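Putative hydrolase (Shewanella frigidimarina, PDB 3LHO) probably acts as an iron-dependent dioxygenase of the 2-oxoadipate dioxygenase/decarboxylase family. Local coordinates at residues Ala8-Leu13 with Pro92-Ser97; His83-Asp88 with Leu247-Val252; Lys110-Leu115 with Gln144-Glu149. All blocks are in the same frame, centred on the assembly; numbering follows the deposited sequence. Where two conformers were deposited one is given.

In the fold
Interactions 1 and 2 share one seven-stranded mixed sheet: strand 93-99, used by interaction 1, is the neighbour of strand 79-85, used by interaction 2, and Val94 O lies 2.8 Å from Phe84 N, a probable hydrogen bond between them. Interaction 1 is buried and apolar, packing helix 6-20 on the sheet. Interaction 2 is partly buried, mixes aromatic packing with polar atoms, and carries a loop whose Phe251 side chain lies about 5 Å from nickel. Interaction 3 is also buried and apolar, but it joins helices 106-116 and 140-149, and its centre is about 26 Å and 31 Å from the centres of interactions 1 and 2.

Interaction 1 of 3, residues Ala8-Leu13 with Pro92-Ser97; sequences ALFAAL and PKVFIS
Phe10 of helix 6-20 meets Pro92, just before strand 93-99, and Val94 within it, in an entirely apolar contact that buries 129 Å² over both sides. The arrangement is a helix packed on the mixed sheet of a protein whose family belongs to the glyoxalase clan, joined here through one aromatic side chain. The principal interaction is a CH-pi contact. Pro92 CG stands over one face of the Phe10 ring, 3.5 Å from its centroid and 18° off the ring normal, which establishes a face approach. It is displaced toward the rim, and Phe10 CZ is the ring atom nearest to Pro92 CG, at 3.4 Å. The neighbouring methylene extends the cover, with Pro92 CD lying 3.9 Å from Phe10 CE2. The two side chains come from opposite directions, and the first side-chain torsion accounts for Phe10's part in this: with CG anti to the carbonyl carbon (chi1 -70°), the ring is carried out from the helix to meet the pyrrolidine.

The second kind of contact is aliphatic and uses the ring edge. Val94 CG2 lies close to the ring plane, 3.8 Å from Phe10 CZ, so proline and valine occupy distinct sites on one phenyl group. In Val94 the methyl that touches is the branch anti to the carbonyl carbon.

Around this trio, Phe61 of helix 54-62 and Tyr66 each touch both Phe10 and Val94, and Ile42 of strand 39-47 touches Phe10. The strand alternates in the usual way: Lys93 points away from the helix and makes a salt bridge with Asp40. Pro92 O is hydrogen-bonded to Tyr66 OH.

With no polar bond between the segments, the chemistry implies that helix 6-20 is seated on the sheet here by shape and dispersion, with the face and edge of one aromatic ring both in use.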
ATOM      1  N   ALA A   8       7.160  -2.932 -16.147  1.00 22.40           N
ATOM      2  CA  ALA A   8       8.441  -2.730 -15.502  1.00 21.51           C
ATOM      3  C   ALA A   8       8.314  -2.033 -14.142  1.00 19.93           C
ATOM      4  O   ALA A   8       9.029  -2.376 -13.210  1.00 18.31           O
ATOM      5  CB  ALA A   8       9.380  -1.935 -16.422  1.00 20.38           C
ATOM      6  N   LEU A   9       7.401  -1.056 -14.025  1.00 21.70           N
ATOM      7  CA  LEU A   9       7.204  -0.336 -12.763  1.00 20.06           C
ATOM      8  C   LEU A   9       6.701  -1.249 -11.655  1.00 19.56           C
ATOM      9  O   LEU A   9       7.277  -1.299 -10.571  1.00 16.92           O
ATOM     10  CB  LEU A   9       6.251   0.865 -12.944  1.00 15.72           C
ATOM     11  CG  LEU A   9       5.857   1.689 -11.718  1.00 19.90           C
ATOM     12  CD1 LEU A   9       7.102   2.155 -10.932  1.00 24.57           C
ATOM     13  CD2 LEU A   9       5.021   2.869 -12.131  1.00 17.53           C
ATOM     14  N   PHE A  10       5.636  -1.993 -11.935  1.00 19.41           N
ATOM     15  CA  PHE A  10       5.143  -2.956 -10.974  1.00 19.38           C
ATOM     16  C   PHE A  10       6.111  -4.111 -10.673  1.00 19.74           C
ATOM     17  O   PHE A  10       6.208  -4.504  -9.519  1.00 17.96           O
ATOM     18  CB  PHE A  10       3.762  -3.448 -11.378  1.00 21.68           C
ATOM     19  CG  PHE A  10       2.705  -2.390 -11.236  1.00 14.96           C
ATOM     20  CD1 PHE A  10       2.361  -1.914  -9.995  1.00 21.03           C
ATOM     21  CD2 PHE A  10       2.081  -1.833 -12.358  1.00 16.39           C
ATOM     22  CE1 PHE A  10       1.389  -0.938  -9.861  1.00 24.72           C
ATOM     23  CE2 PHE A  10       1.096  -0.880 -12.221  1.00 20.93           C
ATOM     24  CZ  PHE A  10       0.757  -0.417 -10.978  1.00 24.89           C
ATOM     25  N   ALA A  11       6.860  -4.582 -11.674  1.00 21.23           N
ATOM     26  CA  ALA A  11       7.914  -5.564 -11.415  1.00 19.61           C
ATOM     27  C   ALA A  11       8.886  -5.027 -10.358  1.00 18.30           C
ATOM     28  O   ALA A  11       9.228  -5.730  -9.433  1.00 19.40           O
ATOM     29  CB  ALA A  11       8.693  -5.975 -12.712  1.00 20.47           C
ATOM     30  N   ALA A  12       9.339  -3.788 -10.524  1.00 16.16           N
ATOM     31  CA  ALA A  12      10.336  -3.204  -9.645  1.00 18.14           C
ATOM     32  C   ALA A  12       9.748  -2.928  -8.259  1.00 16.59           C
ATOM     33  O   ALA A  12      10.404  -3.170  -7.214  1.00 15.16           O
ATOM     34  CB  ALA A  12      10.921  -1.920 -10.287  1.00 19.08           C
ATOM     35  N   LEU A  13       8.494  -2.486  -8.223  1.00 16.95           N
ATOM     36  CA  LEU A  13       7.833  -2.261  -6.963  1.00 16.23           C
ATOM     37  C   LEU A  13       7.644  -3.561  -6.174  1.00 16.00           C
ATOM     38  O   LEU A  13       7.813  -3.595  -4.952  1.00 16.93           O
ATOM     39  CB  LEU A  13       6.464  -1.577  -7.179  1.00 18.22           C
ATOM     40  CG  LEU A  13       5.749  -0.959  -5.988  1.00 27.32           C
ATOM     41  CD1 LEU A  13       6.406   0.368  -5.483  1.00 18.86           C
ATOM     42  CD2 LEU A  13       4.265  -0.707  -6.327  1.00 27.18           C
ATOM     43  N   PRO A  92      -3.103  -3.248 -12.007  1.00 15.55           N
ATOM     44  CA  PRO A  92      -3.741  -2.940 -10.759  1.00 15.79           C
ATOM     45  C   PRO A  92      -4.300  -1.515 -10.695  1.00 15.15           C
ATOM     46  O   PRO A  92      -3.747  -0.597 -11.300  1.00 16.49           O
ATOM     47  CB  PRO A  92      -2.594  -3.122  -9.747  1.00 15.39           C
ATOM     48  CG  PRO A  92      -1.350  -3.026 -10.520  1.00 22.91           C
ATOM     49  CD  PRO A  92      -1.675  -3.570 -11.856  1.00 15.61           C
ATOM     50  N   LYS A  93      -5.356  -1.296  -9.925  1.00 15.94           N
ATOM     51  CA  LYS A  93      -5.650   0.022  -9.496  1.00 16.55           C
ATOM     52  C   LYS A  93      -4.547   0.498  -8.565  1.00 14.51           C
ATOM     53  O   LYS A  93      -3.930  -0.286  -7.881  1.00 16.04           O
ATOM     54  CB  LYS A  93      -6.996   0.092  -8.719  1.00 14.77           C
ATOM     55  CG  LYS A  93      -8.194  -0.385  -9.509  1.00 18.89           C
ATOM     56  CD  LYS A  93      -9.430  -0.302  -8.619  1.00 23.81           C
ATOM     57  CE  LYS A  93     -10.539  -1.166  -9.109  1.00 37.52           C
ATOM     58  NZ  LYS A  93     -10.204  -2.589  -8.817  1.00 42.07           N
ATOM     59  N   VAL A  94      -4.365   1.807  -8.515  1.00 16.39           N
ATOM     60  CA  VAL A  94      -3.368   2.455  -7.703  1.00 15.16           C
ATOM     61  C   VAL A  94      -4.052   3.399  -6.707  1.00 18.85           C
ATOM     62  O   VAL A  94      -4.738   4.344  -7.067  1.00 18.15           O
ATOM     63  CB  VAL A  94      -2.316   3.188  -8.580  1.00 16.80           C
ATOM     64  CG1 VAL A  94      -1.356   4.010  -7.676  1.00 12.24           C
ATOM     65  CG2 VAL A  94      -1.596   2.164  -9.466  1.00 17.36           C
ATOM     66  N   PHE A  95      -3.896   3.064  -5.443  1.00 17.28           N
ATOM     67  CA  PHE A  95      -4.472   3.811  -4.362  1.00 19.81           C
ATOM     68  C   PHE A  95      -3.333   4.588  -3.682  1.00 19.15           C
ATOM     69  O   PHE A  95      -2.332   3.971  -3.237  1.00 15.46           O
ATOM     70  CB  PHE A  95      -5.089   2.844  -3.377  1.00 19.37           C
ATOM     71  CG  PHE A  95      -5.844   3.513  -2.277  1.00 23.84           C
ATOM     72  CD1 PHE A  95      -7.146   3.971  -2.469  1.00 26.70           C
ATOM     73  CD2 PHE A  95      -5.224   3.691  -1.023  1.00 34.68           C
ATOM     74  CE1 PHE A  95      -7.855   4.616  -1.419  1.00 21.50           C
ATOM     75  CE2 PHE A  95      -5.890   4.310   0.023  1.00 19.26           C
ATOM     76  CZ  PHE A  95      -7.231   4.783  -0.170  1.00 22.42           C
ATOM     77  N   ILE A  96      -3.478   5.915  -3.631  1.00 16.49           N
ATOM     78  CA  ILE A  96      -2.438   6.791  -3.053  1.00 17.55           C
ATOM     79  C   ILE A  96      -3.083   7.681  -2.016  1.00 18.80           C
ATOM     80  O   ILE A  96      -4.065   8.395  -2.274  1.00 18.58           O
ATOM     81  CB  ILE A  96      -1.632   7.612  -4.090  1.00 15.96           C
ATOM     82  CG1 ILE A  96      -1.144   6.778  -5.272  1.00 16.03           C
ATOM     83  CG2 ILE A  96      -0.454   8.353  -3.371  1.00 12.56           C
ATOM     84  CD1 ILE A  96      -0.403   7.644  -6.381  1.00 13.20           C
ATOM     85  N   SER A  97      -2.585   7.590  -0.778  1.00 18.68           N
ATOM     86  CA  SER A  97      -3.110   8.453   0.281  1.00 16.22           C
ATOM     87  C   SER A  97      -2.006   9.387   0.797  1.00 17.67           C
ATOM     88  O   SER A  97      -0.812   9.184   0.507  1.00 13.72           O
ATOM     89  CB  SER A  97      -3.702   7.614   1.405  1.00 16.42           C
ATOM     90  OG  SER A  97      -2.715   6.858   2.100  1.00 15.56           O
TER

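Interaction 2 of 3, residues His83-Asp88 with Leu247-Val252; sequences HFEHPD and LYTGFV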
ATOM      1  N   HIS A  83      -7.733   7.151  -6.080  1.00 17.01           N
ATOM      2  CA  HIS A  83      -7.342   5.978  -6.826  1.00 16.44           C
ATOM      3  C   HIS A  83      -7.325   6.282  -8.311  1.00 16.33           C
ATOM      4  O   HIS A  83      -8.021   7.190  -8.784  1.00 13.41           O
ATOM      5  CB  HIS A  83      -8.174   4.724  -6.430  1.00 17.81           C
ATOM      6  CG  HIS A  83      -9.306   4.406  -7.348  1.00 18.34           C
ATOM      7  ND1 HIS A  83     -10.608   4.813  -7.109  1.00 14.63           N
ATOM      8  CD2 HIS A  83      -9.338   3.673  -8.487  1.00 15.42           C
ATOM      9  CE1 HIS A  83     -11.380   4.365  -8.095  1.00 18.76           C
ATOM     10  NE2 HIS A  83     -10.631   3.662  -8.941  1.00 21.75           N
ATOM     11  N   PHE A  84      -6.439   5.535  -9.003  1.00 14.33           N
ATOM     12  CA  PHE A  84      -6.160   5.659 -10.422  1.00 14.98           C
ATOM     13  C   PHE A  84      -6.361   4.309 -11.110  1.00 14.45           C
ATOM     14  O   PHE A  84      -6.042   3.259 -10.536  1.00 14.96           O
ATOM     15  CB  PHE A  84      -4.717   6.172 -10.659  1.00 17.73           C
ATOM     16  CG  PHE A  84      -4.414   7.458  -9.944  1.00 16.82           C
ATOM     17  CD1 PHE A  84      -4.113   7.443  -8.571  1.00 16.98           C
ATOM     18  CD2 PHE A  84      -4.474   8.667 -10.602  1.00 16.31           C
ATOM     19  CE1 PHE A  84      -3.885   8.612  -7.886  1.00 16.83           C
ATOM     20  CE2 PHE A  84      -4.235   9.872  -9.925  1.00 15.69           C
ATOM     21  CZ  PHE A  84      -3.930   9.837  -8.554  1.00 13.76           C
ATOM     22  N   GLU A  85      -6.874   4.369 -12.347  1.00 16.70           N
ATOM     23  CA  GLU A  85      -7.162   3.211 -13.178  1.00 16.16           C
ATOM     24  C   GLU A  85      -6.451   3.302 -14.535  1.00 17.71           C
ATOM     25  O   GLU A  85      -6.279   4.412 -15.084  1.00 16.66           O
ATOM     26  CB  GLU A  85      -8.661   3.113 -13.428  1.00 18.47           C
ATOM     27  CG  GLU A  85      -9.436   2.787 -12.156  1.00 17.13           C
ATOM     28  CD  GLU A  85     -10.939   2.757 -12.350  1.00 25.52           C
ATOM     29  OE1 GLU A  85     -11.407   2.818 -13.514  1.00 26.21           O
ATOM     30  OE2 GLU A  85     -11.645   2.690 -11.311  1.00 25.23           O
ATOM     31  N   HIS A  86      -5.997   2.140 -15.017  1.00 17.83           N
ATOM     32  CA  HIS A  86      -5.269   2.018 -16.283  1.00 19.14           C
ATOM     33  C   HIS A  86      -6.250   1.430 -17.334  1.00 20.48           C
ATOM     34  O   HIS A  86      -7.193   0.699 -16.964  1.00 19.46           O
ATOM     35  CB  HIS A  86      -4.048   1.126 -16.090  1.00 20.09           C
ATOM     36  CG  HIS A  86      -3.108   1.111 -17.245  1.00 18.00           C
ATOM     37  ND1 HIS A  86      -3.285   0.290 -18.336  1.00 17.98           N
ATOM     38  CD2 HIS A  86      -1.969   1.812 -17.479  1.00 29.60           C
ATOM     39  CE1 HIS A  86      -2.290   0.476 -19.193  1.00 24.58           C
ATOM     40  NE2 HIS A  86      -1.476   1.398 -18.698  1.00 24.57           N
ATOM     41  N   PRO A  87      -6.079   1.801 -18.620  1.00 20.31           N
ATOM     42  CA  PRO A  87      -7.006   1.256 -19.655  1.00 18.90           C
ATOM     43  C   PRO A  87      -6.963  -0.279 -19.806  1.00 19.37           C
ATOM     44  O   PRO A  87      -7.946  -0.887 -20.247  1.00 18.03           O
ATOM     45  CB  PRO A  87      -6.567   1.954 -20.952  1.00 22.30           C
ATOM     46  CG  PRO A  87      -5.307   2.731 -20.631  1.00 25.25           C
ATOM     47  CD  PRO A  87      -5.259   2.923 -19.140  1.00 19.01           C
ATOM     48  N   ASP A  88      -5.829  -0.887 -19.458  1.00 17.01           N
ATOM     49  CA  ASP A  88      -5.687  -2.344 -19.409  1.00 17.99           C
ATOM     50  C   ASP A  88      -6.186  -2.907 -18.063  1.00 20.24           C
ATOM     51  O   ASP A  88      -5.567  -2.667 -16.994  1.00 15.93           O
ATOM     52  CB  ASP A  88      -4.223  -2.686 -19.610  1.00 18.74           C
ATOM     53  CG  ASP A  88      -3.934  -4.186 -19.615  1.00 23.15           C
ATOM     54  OD1 ASP A  88      -4.824  -5.016 -19.387  1.00 21.76           O
ATOM     55  OD2 ASP A  88      -2.760  -4.511 -19.802  1.00 30.63           O
ATOM     56  N   LEU A 247     -18.015  -3.125 -11.803  1.00 22.34           N
ATOM     57  CA  LEU A 247     -17.525  -3.495 -10.474  1.00 21.33           C
ATOM     58  C   LEU A 247     -17.420  -2.245  -9.600  1.00 21.57           C
ATOM     59  O   LEU A 247     -17.081  -1.172 -10.081  1.00 22.15           O
ATOM     60  CB  LEU A 247     -16.177  -4.211 -10.563  1.00 21.51           C
ATOM     61  CG  LEU A 247     -16.181  -5.594 -11.217  1.00 24.39           C
ATOM     62  CD1 LEU A 247     -14.771  -6.142 -11.249  1.00 18.70           C
ATOM     63  CD2 LEU A 247     -17.109  -6.528 -10.481  1.00 18.30           C
ATOM     64  N   TYR A 248     -17.788  -2.385  -8.330  1.00 23.23           N
ATOM     65  CA  TYR A 248     -17.552  -1.343  -7.315  1.00 23.52           C
ATOM     66  C   TYR A 248     -16.056  -1.116  -7.243  1.00 23.28           C
ATOM     67  O   TYR A 248     -15.310  -2.070  -7.052  1.00 23.43           O
ATOM     68  CB  TYR A 248     -18.080  -1.796  -5.950  1.00 22.01           C
ATOM     69  CG  TYR A 248     -17.732  -0.890  -4.789  1.00 22.56           C
ATOM     70  CD1 TYR A 248     -18.204   0.430  -4.732  1.00 24.55           C
ATOM     71  CD2 TYR A 248     -16.968  -1.361  -3.725  1.00 22.96           C
ATOM     72  CE1 TYR A 248     -17.888   1.255  -3.658  1.00 25.32           C
ATOM     73  CE2 TYR A 248     -16.651  -0.547  -2.636  1.00 22.58           C
ATOM     74  CZ  TYR A 248     -17.117   0.758  -2.606  1.00 23.87           C
ATOM     75  OH  TYR A 248     -16.778   1.545  -1.534  1.00 26.39           O
ATOM     76  N   THR A 249     -15.618   0.137  -7.353  1.00 25.92           N
ATOM     77  CA  THR A 249     -14.173   0.448  -7.394  1.00 26.74           C
ATOM     78  C   THR A 249     -13.619   1.077  -6.116  1.00 27.99           C
ATOM     79  O   THR A 249     -12.462   1.469  -6.081  1.00 28.68           O
ATOM     80  CB  THR A 249     -13.867   1.394  -8.565  1.00 26.79           C
ATOM     81  OG1 THR A 249     -14.691   2.546  -8.449  1.00 26.43           O
ATOM     82  CG2 THR A 249     -14.179   0.712  -9.905  1.00 30.87           C
ATOM     83  N   GLY A 250     -14.426   1.177  -5.065  1.00 29.19           N
ATOM     84  CA  GLY A 250     -14.004   1.832  -3.822  1.00 30.15           C
ATOM     85  C   GLY A 250     -13.138   0.953  -2.931  1.00 32.06           C
ATOM     86  O   GLY A 250     -12.874  -0.229  -3.240  1.00 28.23           O
ATOM     87  N   PHE A 251     -12.689   1.518  -1.815  1.00 33.13           N
ATOM     88  CA  PHE A 251     -11.646   0.866  -1.016  1.00 36.20           C
ATOM     89  C   PHE A 251     -12.009   0.579   0.438  1.00 38.58           C
ATOM     90  O   PHE A 251     -11.208  -0.057   1.171  1.00 39.65           O
ATOM     91  CB  PHE A 251     -10.327   1.646  -1.152  1.00 36.87           C
ATOM     92  CG  PHE A 251      -9.700   1.464  -2.489  1.00 33.36           C
ATOM     93  CD1 PHE A 251     -10.077   2.264  -3.547  1.00 26.04           C
ATOM     94  CD2 PHE A 251      -8.805   0.432  -2.712  1.00 29.90           C
ATOM     95  CE1 PHE A 251      -9.560   2.063  -4.773  1.00 19.11           C
ATOM     96  CE2 PHE A 251      -8.274   0.232  -3.950  1.00 28.48           C
ATOM     97  CZ  PHE A 251      -8.652   1.037  -4.986  1.00 27.32           C
ATOM     98  N   VAL A 252     -13.203   1.021   0.841  1.00 37.69           N
ATOM     99  CA  VAL A 252     -13.812   0.615   2.102  1.00 40.10           C
ATOM    100  C   VAL A 252     -15.173   0.080   1.720  1.00 40.68           C
ATOM    101  O   VAL A 252     -15.567   0.190   0.538  1.00 38.16           O
ATOM    102  CB  VAL A 252     -13.988   1.810   3.076  1.00 38.73           C
TER
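His83 meets Phe251 from its first side-chain carbon: CB lies 3.4 Å from Phe251 CE1. An unusual first torsion, chi1 99°, sets the imidazole against both Phe251 and Thr249. One atom further, His83 CG is 3.5 Å from Phe251 CE1. The rings form an oblique pair, centroids 5.3 Å apart and planes at 58°. ND1, near the plane of the Phe251 ring at its edge, is hydrogen-bonded to Tyr72 OH. Next round the ring, CE1 lies 3.7 Å from Thr249 O; this oxygen stands over one ring face, toward the rim, and is buried with no hydrogen-bond partner in the model. At the end, NE2 donates a nearly straight bond to Glu85 OE2 (2.8 Å, 169°), in the imidazole plane, on the anti side of the carboxylate and tilted out of its plane. Glu85 OE2 in turn touches Thr249 CG2 at 3.5 Å. With an alanine in its place, Glu85 OE2 and Tyr72 OH would probably lose their imidazole partner, and a gap would open where the ring lay against Thr249 and Phe251. Strand 79-85 runs between strands 67-74 and 93-99, with His83 bonded through its backbone to Ser69 and Gly70. The 247-252 loop, following strand 235-239, is tied to that strand by Arg239 and brings Phe251 against Phe95 and the nickel ligand His41.

Interaction 3 of 3, residues Lys110-Leu115 with Gln144-Glu149; sequences KSIHGL and QALLAE
Leu115 N faces two carbonyl oxygens of its own helix, Ser111 O at 3.2 Å and Ile112 O in a weak bond at 3.0 Å, and the residues carrying these atoms are the three that receive Leu146. The motif is a steeply crossed helix pair, in which helix 106-116 packs against helix 140-149. For the two segments the axes approach to 10.9 Å, with 124° between their N-to-C directions, so they run neither parallel nor fully antiparallel.

Leu146 supplies all the close contacts from its side, and its two methyl groups divide the opposing surface. In the conformer described, CD2 meets the aliphatic residues: it is 4.1 Å from Ile112 CG1 and only loosely near Leu115 CD1, at 4.5 Å. Ile112 crosses Leu146 obliquely, and it is the CG1 arm, anti to the carbonyl carbon (chi1 -70°), that reaches over. Leu146 was deposited in two conformers, so this division between its methyls need not hold for both. The distances indicate ordinary van der Waals packing without tight interlocking.

Helix 151-159 closes the group, with Ala157 touching both Leu115 and Leu146, and Ala153 touching Leu146, while Trp136 lies against Leu115 as well. Glu149 OE2 is hydrogen-bonded to Ser105 OG, just before helix 106-116.

Serine takes part through carbon: its hydroxyl makes a weak hydrogen bond back to Glu107 O, while Ser111 CB touches Leu146 CD1 at 3.8 Å.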
ATOM      1  N   LYS A 110       6.762  19.232  13.222  1.00 20.84           N
ATOM      2  CA  LYS A 110       8.168  19.588  13.076  1.00 20.27           C
ATOM      3  C   LYS A 110       8.987  18.358  12.745  1.00 18.95           C
ATOM      4  O   LYS A 110       9.882  18.426  11.877  1.00 17.81           O
ATOM      5  CB  LYS A 110       8.697  20.276  14.348  1.00 22.55           C
ATOM      6  CG  LYS A 110      10.224  20.530  14.368  1.00 33.57           C
ATOM      7  CD  LYS A 110      10.638  21.555  15.455  1.00 42.96           C
ATOM      8  CE  LYS A 110      12.140  21.871  15.392  1.00 49.35           C
ATOM      9  NZ  LYS A 110      12.518  23.112  16.175  1.00 55.62           N
ATOM     10  N   SER A 111       8.701  17.230  13.401  1.00 17.11           N
ATOM     11  CA  SER A 111       9.482  16.021  13.147  1.00 19.18           C
ATOM     12  C   SER A 111       9.296  15.518  11.717  1.00 19.38           C
ATOM     13  O   SER A 111      10.260  15.118  11.081  1.00 17.06           O
ATOM     14  CB  SER A 111       9.139  14.902  14.132  1.00 19.92           C
ATOM     15  OG  SER A 111       9.728  15.198  15.391  1.00 19.50           O
ATOM     16  N   ILE A 112       8.058  15.535  11.236  1.00 17.29           N
ATOM     17  CA  ILE A 112       7.739  15.047   9.894  1.00 18.34           C
ATOM     18  C   ILE A 112       8.413  15.968   8.883  1.00 19.93           C
ATOM     19  O   ILE A 112       9.121  15.473   7.993  1.00 17.09           O
ATOM     20  CB  ILE A 112       6.242  14.943   9.642  1.00 17.52           C
ATOM     21  CG1 ILE A 112       5.647  13.796  10.480  1.00 21.24           C
ATOM     22  CG2 ILE A 112       5.905  14.734   8.146  1.00 13.72           C
ATOM     23  CD1 ILE A 112       4.105  13.827  10.554  1.00 17.44           C
ATOM     24  N   HIS A 113       8.282  17.290   9.063  1.00 16.66           N
ATOM     25  CA  HIS A 113       8.989  18.221   8.163  1.00 20.17           C
ATOM     26  C   HIS A 113      10.470  17.988   8.155  1.00 18.48           C
ATOM     27  O   HIS A 113      11.114  18.068   7.100  1.00 23.10           O
ATOM     28  CB  HIS A 113       8.693  19.674   8.470  1.00 19.65           C
ATOM     29  CG  HIS A 113       7.405  20.127   7.905  1.00 21.03           C
ATOM     30  ND1 HIS A 113       7.269  20.495   6.583  1.00 22.17           N
ATOM     31  CD2 HIS A 113       6.181  20.233   8.462  1.00 22.08           C
ATOM     32  CE1 HIS A 113       6.014  20.847   6.364  1.00 18.35           C
ATOM     33  NE2 HIS A 113       5.328  20.667   7.481  1.00 23.16           N
ATOM     34  N   GLY A 114      11.023  17.637   9.308  1.00 20.76           N
ATOM     35  CA  GLY A 114      12.431  17.368   9.416  1.00 18.18           C
ATOM     36  C   GLY A 114      12.911  16.187   8.613  1.00 23.37           C
ATOM     37  O   GLY A 114      14.054  16.178   8.120  1.00 20.02           O
ATOM     38  N   LEU A 115      12.057  15.166   8.485  1.00 22.11           N
ATOM     39  CA  LEU A 115      12.408  13.995   7.672  1.00 19.81           C
ATOM     40  C   LEU A 115      12.327  14.350   6.191  1.00 19.47           C
ATOM     41  O   LEU A 115      13.201  14.013   5.425  1.00 17.33           O
ATOM     42  CB  LEU A 115      11.459  12.831   7.992  1.00 21.19           C
ATOM     43  CG  LEU A 115      11.275  12.426   9.485  1.00 19.52           C
ATOM     44  CD1 LEU A 115      10.374  11.217   9.595  1.00 21.32           C
ATOM     45  CD2 LEU A 115      12.580  12.127  10.186  1.00 20.82           C
ATOM     46  N   GLN A 144       8.786   6.999  18.009  1.00 17.66           N
ATOM     47  CA  GLN A 144       7.753   6.854  19.056  1.00 18.83           C
ATOM     48  C   GLN A 144       6.780   8.009  19.144  1.00 17.29           C
ATOM     49  O   GLN A 144       5.588   7.787  19.406  1.00 19.17           O
ATOM     50  CB  GLN A 144       8.393   6.705  20.459  1.00 21.89           C
ATOM     51  CG  GLN A 144       9.032   5.348  20.680  1.00 33.75           C
ATOM     52  CD  GLN A 144       8.000   4.238  20.725  1.00 41.38           C
ATOM     53  OE1 GLN A 144       6.867   4.451  21.182  1.00 37.88           O
ATOM     54  NE2 GLN A 144       8.374   3.051  20.231  1.00 45.28           N
ATOM     55  N   ALA A 145       7.289   9.233  18.985  1.00 17.33           N
ATOM     56  CA  ALA A 145       6.447  10.450  19.033  1.00 19.45           C
ATOM     57  C   ALA A 145       5.422  10.395  17.894  1.00 17.45           C
ATOM     58  O   ALA A 145       4.264  10.681  18.097  1.00 18.44           O
ATOM     59  CB  ALA A 145       7.305  11.739  18.944  1.00 18.49           C
ATOM     60  N   LEU A 146       5.865   9.997  16.699  1.00 19.85           N
ATOM     61  CA  LEU A 146       4.943   9.841  15.562  0.50 17.92           C
ATOM     62  C   LEU A 146       3.923   8.742  15.859  1.00 18.36           C
ATOM     63  O   LEU A 146       2.690   8.941  15.698  1.00 16.58           O
ATOM     64  CB  LEU A 146       5.712   9.535  14.264  0.50 17.29           C
ATOM     65  CG  LEU A 146       6.087  10.744  13.382  0.50 17.54           C
ATOM     66  CD1 LEU A 146       6.972  11.783  14.100  0.50 11.82           C
ATOM     67  CD2 LEU A 146       6.766  10.247  12.098  0.50 13.91           C
ATOM     68  N   LEU A 147       4.434   7.606  16.333  1.00 20.30           N
ATOM     69  CA  LEU A 147       3.617   6.430  16.594  1.00 19.78           C
ATOM     70  C   LEU A 147       2.526   6.746  17.624  1.00 19.76           C
ATOM     71  O   LEU A 147       1.448   6.247  17.498  1.00 21.56           O
ATOM     72  CB  LEU A 147       4.521   5.245  17.007  1.00 21.84           C
ATOM     73  CG  LEU A 147       3.937   3.839  17.139  1.00 21.95           C
ATOM     74  CD1 LEU A 147       3.328   3.314  15.815  1.00 21.52           C
ATOM     75  CD2 LEU A 147       4.995   2.881  17.647  1.00 25.66           C
ATOM     76  N   ALA A 148       2.791   7.646  18.557  1.00 19.86           N
ATOM     77  CA  ALA A 148       1.818   7.984  19.616  1.00 22.73           C
ATOM     78  C   ALA A 148       0.586   8.672  19.043  1.00 23.75           C
ATOM     79  O   ALA A 148      -0.482   8.596  19.622  1.00 26.57           O
ATOM     80  CB  ALA A 148       2.469   8.870  20.706  1.00 20.92           C
ATOM     81  N   GLU A 149       0.734   9.337  17.907  1.00 22.38           N
ATOM     82  CA  GLU A 149      -0.389  10.051  17.301  1.00 21.11           C
ATOM     83  C   GLU A 149      -0.860   9.426  15.981  1.00 21.04           C
ATOM     84  O   GLU A 149      -2.012   9.570  15.623  1.00 22.19           O
ATOM     85  CB  GLU A 149       0.005  11.502  17.074  1.00 20.31           C
ATOM     86  CG  GLU A 149       0.131  12.285  18.351  1.00 24.80           C
ATOM     87  CD  GLU A 149       0.549  13.710  18.108  1.00 26.90           C
ATOM     88  OE1 GLU A 149       0.049  14.300  17.127  1.00 22.85           O
ATOM     89  OE2 GLU A 149       1.403  14.229  18.865  1.00 23.26           O
TER